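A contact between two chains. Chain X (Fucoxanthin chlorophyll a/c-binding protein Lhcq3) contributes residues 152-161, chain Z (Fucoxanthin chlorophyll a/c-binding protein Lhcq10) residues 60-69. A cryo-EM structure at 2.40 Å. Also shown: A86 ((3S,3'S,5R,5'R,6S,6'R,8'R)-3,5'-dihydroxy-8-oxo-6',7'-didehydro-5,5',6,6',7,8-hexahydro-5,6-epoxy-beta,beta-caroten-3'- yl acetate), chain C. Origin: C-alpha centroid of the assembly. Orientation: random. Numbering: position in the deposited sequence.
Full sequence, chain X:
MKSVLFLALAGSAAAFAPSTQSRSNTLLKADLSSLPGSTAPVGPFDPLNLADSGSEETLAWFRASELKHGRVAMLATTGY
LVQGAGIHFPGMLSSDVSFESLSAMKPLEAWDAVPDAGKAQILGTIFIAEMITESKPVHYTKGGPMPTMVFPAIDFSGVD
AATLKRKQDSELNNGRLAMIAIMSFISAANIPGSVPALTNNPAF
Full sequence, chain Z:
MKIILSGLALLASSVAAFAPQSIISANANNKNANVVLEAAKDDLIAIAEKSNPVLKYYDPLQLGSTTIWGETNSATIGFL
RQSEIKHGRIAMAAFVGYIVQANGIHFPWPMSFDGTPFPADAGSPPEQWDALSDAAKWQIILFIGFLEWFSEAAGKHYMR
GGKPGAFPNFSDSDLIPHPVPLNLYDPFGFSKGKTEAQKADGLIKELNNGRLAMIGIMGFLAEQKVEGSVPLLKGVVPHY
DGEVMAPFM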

ATOM      1  N   PRO X 152      24.346 -52.864 -61.142  1.00 71.93           N
ATOM      2  CA  PRO X 152      24.722 -54.110 -60.469  1.00 71.93           C
ATOM      3  C   PRO X 152      26.170 -54.086 -59.955  1.00 71.93           C
ATOM      4  O   PRO X 152      27.065 -53.600 -60.636  1.00 71.93           O
ATOM      5  N   ALA X 153      26.385 -54.582 -58.738  1.00 65.97           N
ATOM      6  CA  ALA X 153      27.662 -54.401 -58.043  1.00 65.97           C
ATOM      7  C   ALA X 153      28.633 -55.534 -58.381  1.00 65.97           C
ATOM      8  O   ALA X 153      29.000 -56.356 -57.541  1.00 65.97           O
ATOM      9  N   ILE X 154      29.069 -55.551 -59.640  1.00 64.22           N
ATOM     10  CA  ILE X 154      30.096 -56.496 -60.068  1.00 64.22           C
ATOM     11  C   ILE X 154      31.413 -56.105 -59.411  1.00 64.22           C
ATOM     12  O   ILE X 154      31.757 -54.922 -59.333  1.00 64.22           O
ATOM     13  N   ASP X 155      32.134 -57.096 -58.895  1.00 63.82           N
ATOM     14  CA  ASP X 155      33.448 -56.881 -58.305  1.00 63.82           C
ATOM     15  C   ASP X 155      34.433 -56.777 -59.466  1.00 63.82           C
ATOM     16  O   ASP X 155      34.306 -57.493 -60.463  1.00 63.82           O
ATOM     17  N   PHE X 156      35.410 -55.881 -59.338  1.00 63.05           N
ATOM     18  CA  PHE X 156      36.442 -55.680 -60.349  1.00 63.05           C
ATOM     19  C   PHE X 156      37.838 -55.604 -59.738  1.00 63.05           C
ATOM     20  O   PHE X 156      38.715 -54.921 -60.267  1.00 63.05           O
ATOM     21  N   SER X 157      38.076 -56.305 -58.628  1.00 61.74           N
ATOM     22  CA  SER X 157      39.341 -56.123 -57.918  1.00 61.74           C
ATOM     23  C   SER X 157      40.489 -56.867 -58.596  1.00 61.74           C
ATOM     24  O   SER X 157      41.459 -56.248 -59.047  1.00 61.74           O
ATOM     25  N   GLY X 158      40.397 -58.190 -58.684  1.00 60.83           N
ATOM     26  CA  GLY X 158      41.488 -58.965 -59.246  1.00 60.83           C
ATOM     27  C   GLY X 158      41.366 -59.208 -60.736  1.00 60.83           C
ATOM     28  O   GLY X 158      41.248 -60.353 -61.175  1.00 60.83           O
ATOM     29  N   VAL X 159      41.413 -58.137 -61.526  1.00 63.82           N
ATOM     30  CA  VAL X 159      41.164 -58.200 -62.964  1.00 63.82           C
ATOM     31  C   VAL X 159      42.468 -57.805 -63.664  1.00 63.82           C
ATOM     32  O   VAL X 159      42.479 -56.951 -64.559  1.00 63.82           O
ATOM     33  N   ASP X 160      43.588 -58.374 -63.189  1.00 64.41           N
ATOM     34  CA  ASP X 160      44.888 -58.340 -63.869  1.00 64.41           C
ATOM     35  C   ASP X 160      45.420 -56.928 -64.075  1.00 64.41           C
ATOM     36  O   ASP X 160      45.245 -56.353 -65.155  1.00 64.41           O
ATOM     37  N   ALA X 161      45.970 -56.341 -63.007  1.00 61.03           N
ATOM     38  CA  ALA X 161      46.464 -54.967 -62.906  1.00 61.03           C
ATOM     39  C   ALA X 161      47.232 -54.421 -64.111  1.00 61.03           C
ATOM     40  O   ALA X 161      47.234 -53.208 -64.329  1.00 61.03           O
TER
ATOM     41  N   PRO Z  60      38.076 -62.387 -72.327  1.00 83.63           N
ATOM     42  CA  PRO Z  60      38.344 -60.964 -72.582  1.00 83.63           C
ATOM     43  C   PRO Z  60      37.990 -60.073 -71.404  1.00 83.63           C
ATOM     44  O   PRO Z  60      38.796 -59.242 -70.974  1.00 83.63           O
ATOM     45  N   LEU Z  61      36.785 -60.249 -70.867  1.00 73.97           N
ATOM     46  CA  LEU Z  61      36.321 -59.424 -69.762  1.00 73.97           C
ATOM     47  C   LEU Z  61      36.938 -59.813 -68.428  1.00 73.97           C
ATOM     48  O   LEU Z  61      36.808 -59.038 -67.473  1.00 73.97           O
ATOM     49  N   GLN Z  62      37.607 -60.969 -68.358  1.00 72.11           N
ATOM     50  CA  GLN Z  62      38.139 -61.551 -67.122  1.00 72.11           C
ATOM     51  C   GLN Z  62      37.054 -61.697 -66.058  1.00 72.11           C
ATOM     52  O   GLN Z  62      37.242 -61.369 -64.885  1.00 72.11           O
ATOM     53  N   LEU Z  63      35.898 -62.204 -66.492  1.00 70.26           N
ATOM     54  CA  LEU Z  63      34.783 -62.423 -65.584  1.00 70.26           C
ATOM     55  C   LEU Z  63      35.040 -63.588 -64.637  1.00 70.26           C
ATOM     56  O   LEU Z  63      34.440 -63.643 -63.559  1.00 70.26           O
ATOM     57  N   GLY Z  64      35.952 -64.494 -64.988  1.00 64.28           N
ATOM     58  CA  GLY Z  64      36.269 -65.618 -64.124  1.00 64.28           C
ATOM     59  C   GLY Z  64      37.006 -65.258 -62.848  1.00 64.28           C
ATOM     60  O   GLY Z  64      37.150 -66.118 -61.978  1.00 64.28           O
ATOM     61  N   SER Z  65      37.460 -64.020 -62.701  1.00 64.52           N
ATOM     62  CA  SER Z  65      38.205 -63.608 -61.521  1.00 64.52           C
ATOM     63  C   SER Z  65      37.433 -62.618 -60.653  1.00 64.52           C
ATOM     64  O   SER Z  65      38.039 -61.823 -59.932  1.00 64.52           O
ATOM     65  N   THR Z  66      36.105 -62.653 -60.699  1.00 66.95           N
ATOM     66  CA  THR Z  66      35.286 -61.741 -59.912  1.00 66.95           C
ATOM     67  C   THR Z  66      34.498 -62.492 -58.846  1.00 66.95           C
ATOM     68  O   THR Z  66      34.398 -63.725 -58.870  1.00 66.95           O
ATOM     69  N   THR Z  67      33.942 -61.732 -57.895  1.00 67.72           N
ATOM     70  CA  THR Z  67      32.976 -62.298 -56.969  1.00 67.72           C
ATOM     71  C   THR Z  67      31.658 -61.606 -57.303  1.00 67.72           C
ATOM     72  O   THR Z  67      31.636 -60.591 -58.007  1.00 67.72           O
ATOM     73  N   ILE Z  68      30.557 -62.112 -56.751  1.00 72.97           N
ATOM     74  CA  ILE Z  68      29.277 -61.428 -56.921  1.00 72.97           C
ATOM     75  C   ILE Z  68      28.694 -60.990 -55.575  1.00 72.97           C
ATOM     76  O   ILE Z  68      28.579 -59.788 -55.310  1.00 72.97           O
ATOM     77  N   TRP Z  69      28.377 -61.933 -54.690  1.00 74.02           N
ATOM     78  CA  TRP Z  69      27.740 -61.619 -53.421  1.00 74.02           C
ATOM     79  C   TRP Z  69      28.727 -61.631 -52.265  1.00 74.02           C
ATOM     80  O   TRP Z  69      28.333 -61.838 -51.114  1.00 74.02           O
TER

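Where two stretches meet largely through loops, short hydroxyl side chains often do the joining, donating to backbone carbonyls or carboxylates across the gap; the contact between Lhcq3 and Lhcq10 is a compact example. Along chain Z, Z:Leu61 (m, t) adds little beyond its backbone, whose O lies 4.0 Å from X:Val159 CG1. Z:Gln62 (chi1 m, chi2 t) points toward chain X and packs its terminal amide against X:Val159, itself t and buried, and against X:Asp160. Z:Leu63 starts away from the interface, and Z:Gly64 stays out of reach.

Three consecutive hydroxyls then take over. Z:Ser65, a p rotamer directed toward chain X, donates from OG to X:Gly158 O at 2.7 Å. Z:Thr66 (t) sets out sideways, yet its OG1 donates to X:Asp155 O across a very short 2.4 Å and lies 4.0 Å from X:Ile154 CG2. Z:Thr67 (p) adds a weak bond from OG1 to X:Asp155 OD2, 2.9 Å long. X:Asp155 (t) points toward chain Z, and its other oxygen, OD1, accepts from X:Ser157 N at 2.7 Å, so the carboxylate is engaged at both oxygens.

The CA-to-CB bond of Z:Ile68 (p, t) points away from chain X; its backbone O accepts a very short 2.3 Å hydrogen bond from A86 O2. The carotenoid's C19 lies over one face of the Z:Trp69 ring.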

ATOM      1  CB  PRO X 152      24.518 -55.153 -61.569  1.00 71.93           C
ATOM      2  CG  PRO X 152      24.793 -54.407 -62.825  1.00 71.93           C
ATOM      3  CD  PRO X 152      24.479 -52.972 -62.600  1.00 71.93           C
ATOM      4  CB  ALA X 153      27.437 -54.304 -56.542  1.00 65.97           C
ATOM      5  CB  ILE X 154      30.222 -56.530 -61.606  1.00 64.22           C
ATOM      6  CG1 ILE X 154      28.920 -56.961 -62.276  1.00 64.22           C
ATOM      7  CG2 ILE X 154      31.320 -57.476 -62.067  1.00 64.22           C
ATOM      8  CD1 ILE X 154      28.141 -55.830 -62.853  1.00 64.22           C
ATOM      9  CB  ASP X 155      33.771 -58.032 -57.348  1.00 63.82           C
ATOM     10  CG  ASP X 155      35.067 -57.838 -56.547  1.00 63.82           C
ATOM     11  OD1 ASP X 155      36.076 -57.303 -57.046  1.00 63.82           O
ATOM     12  OD2 ASP X 155      35.065 -58.244 -55.367  1.00 63.82           O
ATOM     13  CB  PHE X 156      36.195 -54.405 -61.154  1.00 63.05           C
ATOM     14  CG  PHE X 156      34.883 -54.363 -61.874  1.00 63.05           C
ATOM     15  CD1 PHE X 156      34.708 -55.047 -63.060  1.00 63.05           C
ATOM     16  CD2 PHE X 156      33.843 -53.591 -61.396  1.00 63.05           C
ATOM     17  CE1 PHE X 156      33.506 -54.988 -63.740  1.00 63.05           C
ATOM     18  CE2 PHE X 156      32.640 -53.524 -62.075  1.00 63.05           C
ATOM     19  CZ  PHE X 156      32.477 -54.225 -63.250  1.00 63.05           C
ATOM     20  CB  SER X 157      39.200 -56.566 -56.460  1.00 61.74           C
ATOM     21  OG  SER X 157      39.247 -57.977 -56.339  1.00 61.74           O
ATOM     22  CB  VAL X 159      39.946 -57.327 -63.355  1.00 63.82           C
ATOM     23  CG1 VAL X 159      39.432 -57.587 -64.780  1.00 63.82           C
ATOM     24  CG2 VAL X 159      38.803 -57.610 -62.432  1.00 63.82           C
ATOM     25  CB  ASP X 160      44.845 -59.081 -65.210  1.00 64.41           C
ATOM     26  CG  ASP X 160      46.212 -59.170 -65.873  1.00 64.41           C
ATOM     27  OD1 ASP X 160      46.451 -58.427 -66.849  1.00 64.41           O
ATOM     28  OD2 ASP X 160      47.053 -59.964 -65.402  1.00 64.41           O
ATOM     29  CB  ALA X 161      47.354 -54.848 -61.668  1.00 61.03           C
TER
ATOM     30  CB  PRO Z  60      37.457 -60.650 -73.795  1.00 83.63           C
ATOM     31  CG  PRO Z  60      37.228 -61.960 -74.443  1.00 83.63           C
ATOM     32  CD  PRO Z  60      37.164 -62.956 -73.329  1.00 83.63           C
ATOM     33  CB  LEU Z  61      34.798 -59.509 -69.664  1.00 73.97           C
ATOM     34  CG  LEU Z  61      34.026 -59.117 -70.924  1.00 73.97           C
ATOM     35  CD1 LEU Z  61      32.533 -59.132 -70.661  1.00 73.97           C
ATOM     36  CD2 LEU Z  61      34.457 -57.750 -71.427  1.00 73.97           C
ATOM     37  CB  GLN Z  62      39.337 -60.764 -66.596  1.00 72.11           C
ATOM     38  CG  GLN Z  62      40.403 -60.489 -67.625  1.00 72.11           C
ATOM     39  CD  GLN Z  62      41.594 -59.823 -67.001  1.00 72.11           C
ATOM     40  OE1 GLN Z  62      41.818 -59.970 -65.803  1.00 72.11           O
ATOM     41  NE2 GLN Z  62      42.435 -59.196 -67.817  1.00 72.11           N
ATOM     42  CB  LEU Z  63      33.501 -62.650 -66.391  1.00 70.26           C
ATOM     43  CG  LEU Z  63      32.147 -62.748 -65.680  1.00 70.26           C
ATOM     44  CD1 LEU Z  63      31.822 -61.458 -64.941  1.00 70.26           C
ATOM     45  CD2 LEU Z  63      31.050 -63.086 -66.669  1.00 70.26           C
ATOM     46  CB  SER Z  65      39.548 -63.017 -61.938  1.00 64.52           C
ATOM     47  OG  SER Z  65      39.364 -61.762 -62.571  1.00 64.52           O
ATOM     48  CB  THR Z  66      34.322 -60.948 -60.807  1.00 66.95           C
ATOM     49  OG1 THR Z  66      33.858 -59.797 -60.099  1.00 66.95           O
ATOM     50  CG2 THR Z  66      33.117 -61.787 -61.207  1.00 66.95           C
ATOM     51  CB  THR Z  67      33.272 -61.988 -55.499  1.00 67.72           C
ATOM     52  OG1 THR Z  67      33.358 -60.585 -55.300  1.00 67.72           O
ATOM     53  CG2 THR Z  67      34.717 -62.426 -55.232  1.00 67.72           C
ATOM     54  CB  ILE Z  68      28.287 -62.281 -57.754  1.00 72.97           C
ATOM     55  CG1 ILE Z  68      28.245 -63.752 -57.326  1.00 72.97           C
ATOM     56  CG2 ILE Z  68      28.652 -62.219 -59.223  1.00 72.97           C
ATOM     57  CD1 ILE Z  68      27.077 -64.516 -57.868  1.00 72.97           C
ATOM     58  CB  TRP Z  69      26.590 -62.588 -53.156  1.00 74.02           C
ATOM     59  CG  TRP Z  69      25.354 -62.234 -53.910  1.00 74.02           C
ATOM     60  CD1 TRP Z  69      24.982 -62.697 -55.133  1.00 74.02           C
ATOM     61  CD2 TRP Z  69      24.327 -61.330 -53.491  1.00 74.02           C
ATOM     62  NE1 TRP Z  69      23.783 -62.142 -55.504  1.00 74.02           N
ATOM     63  CE2 TRP Z  69      23.359 -61.299 -54.512  1.00 74.02           C
ATOM     64  CE3 TRP Z  69      24.129 -60.546 -52.351  1.00 74.02           C
ATOM     65  CZ2 TRP Z  69      22.211 -60.516 -54.427  1.00 74.02           C
ATOM     66  CZ3 TRP Z  69      22.991 -59.770 -52.269  1.00 74.02           C
ATOM     67  CH2 TRP Z  69      22.047 -59.759 -53.302  1.00 74.02           C
TER
HETATM   68  C   A86 C 317      21.760 -60.648 -70.432  1.00 82.76           C
HETATM   69  O   A86 C 317      20.504 -59.664 -58.307  1.00 82.76           O
HETATM   70  C1  A86 C 317      20.366 -61.335 -70.525  1.00 82.76           C
HETATM   71  C10 A86 C 317      20.433 -61.250 -60.738  1.00 82.76           C
HETATM   72  C11 A86 C 317      21.423 -60.290 -60.311  1.00 82.76           C
HETATM   73  C12 A86 C 317      22.311 -59.663 -61.345  1.00 82.76           C
HETATM   74  C13 A86 C 317      21.499 -59.954 -58.861  1.00 82.76           C
HETATM   75  C14 A86 C 317      22.920 -59.985 -57.979  1.00 82.76           C
HETATM   76  C15 A86 C 317      23.851 -58.756 -58.261  1.00 82.76           C
HETATM   77  C16 A86 C 317      25.284 -59.076 -58.647  1.00 82.76           C
HETATM   78  C17 A86 C 317      26.245 -59.129 -57.468  1.00 82.76           C
HETATM   79  C18 A86 C 317      26.226 -57.889 -56.705  1.00 82.76           C
HETATM   80  C19 A86 C 317      24.799 -57.622 -56.121  1.00 82.76           C
HETATM   81  C2  A86 C 317      19.634 -61.642 -69.363  1.00 82.76           C
HETATM   82  C20 A86 C 317      23.706 -57.611 -57.310  1.00 82.76           C
HETATM   83  C21 A86 C 317      22.364 -57.550 -56.492  1.00 82.76           C
HETATM   84  C22 A86 C 317      25.376 -60.457 -59.363  1.00 82.76           C
HETATM   85  C23 A86 C 317      25.775 -58.048 -59.649  1.00 82.76           C
HETATM   86  C24 A86 C 317      19.773 -61.711 -71.863  1.00 82.76           C
HETATM   87  C25 A86 C 317      18.691 -60.988 -72.419  1.00 82.76           C
HETATM   88  C26 A86 C 317      18.069 -61.450 -73.864  1.00 82.76           C
HETATM   89  C27 A86 C 317      18.601 -61.188 -75.137  1.00 82.76           C
HETATM   90  C28 A86 C 317      19.855 -60.419 -75.287  1.00 82.76           C
HETATM   91  C29 A86 C 317      17.806 -61.758 -76.415  1.00 82.76           C
HETATM   92  C3  A86 C 317      20.135 -61.321 -68.022  1.00 82.76           C
HETATM   93  C30 A86 C 317      17.221 -60.846 -77.404  1.00 82.76           C
HETATM   94  C31 A86 C 317      16.648 -59.975 -78.391  1.00 82.76           C
HETATM   95  C32 A86 C 317      17.053 -60.107 -79.880  1.00 82.76           C
HETATM   96  C33 A86 C 317      16.485 -59.079 -80.886  1.00 82.76           C
HETATM   97  C34 A86 C 317      15.997 -57.717 -80.345  1.00 82.76           C
HETATM   98  C35 A86 C 317      16.249 -57.500 -78.834  1.00 82.76           C
HETATM   99  C36 A86 C 317      15.809 -58.736 -78.036  1.00 82.76           C
HETATM  100  C37 A86 C 317      15.977 -58.446 -76.531  1.00 82.76           C
HETATM  101  C38 A86 C 317      15.685 -55.858 -81.801  1.00 82.76           C
HETATM  102  C39 A86 C 317      15.966 -55.468 -83.280  1.00 82.76           C
HETATM  103  C4  A86 C 317      19.486 -61.945 -66.948  1.00 82.76           C
HETATM  104  C40 A86 C 317      18.604 -60.113 -79.983  1.00 82.76           C
HETATM  105  C41 A86 C 317      16.542 -61.502 -80.322  1.00 82.76           C
HETATM  106  C5  A86 C 317      19.910 -61.698 -65.360  1.00 82.76           C
HETATM  107  C6  A86 C 317      18.863 -61.348 -64.496  1.00 82.76           C
HETATM  108  C7  A86 C 317      17.384 -61.202 -65.065  1.00 82.76           C
HETATM  109  C8  A86 C 317      19.134 -61.081 -62.933  1.00 82.76           C
HETATM  110  C9  A86 C 317      20.317 -61.592 -62.240  1.00 82.76           C
HETATM  111  O1  A86 C 317      23.217 -57.498 -58.706  1.00 82.76           O
HETATM  112  O2  A86 C 317      27.139 -57.994 -55.639  1.00 82.76           O
HETATM  113  O3  A86 C 317      14.450 -59.000 -78.291  1.00 82.76           O
HETATM  114  O4  A86 C 317      16.621 -56.686 -81.077  1.00 82.76           O
HETATM  115  O5  A86 C 317      14.708 -55.478 -81.270  1.00 82.76           O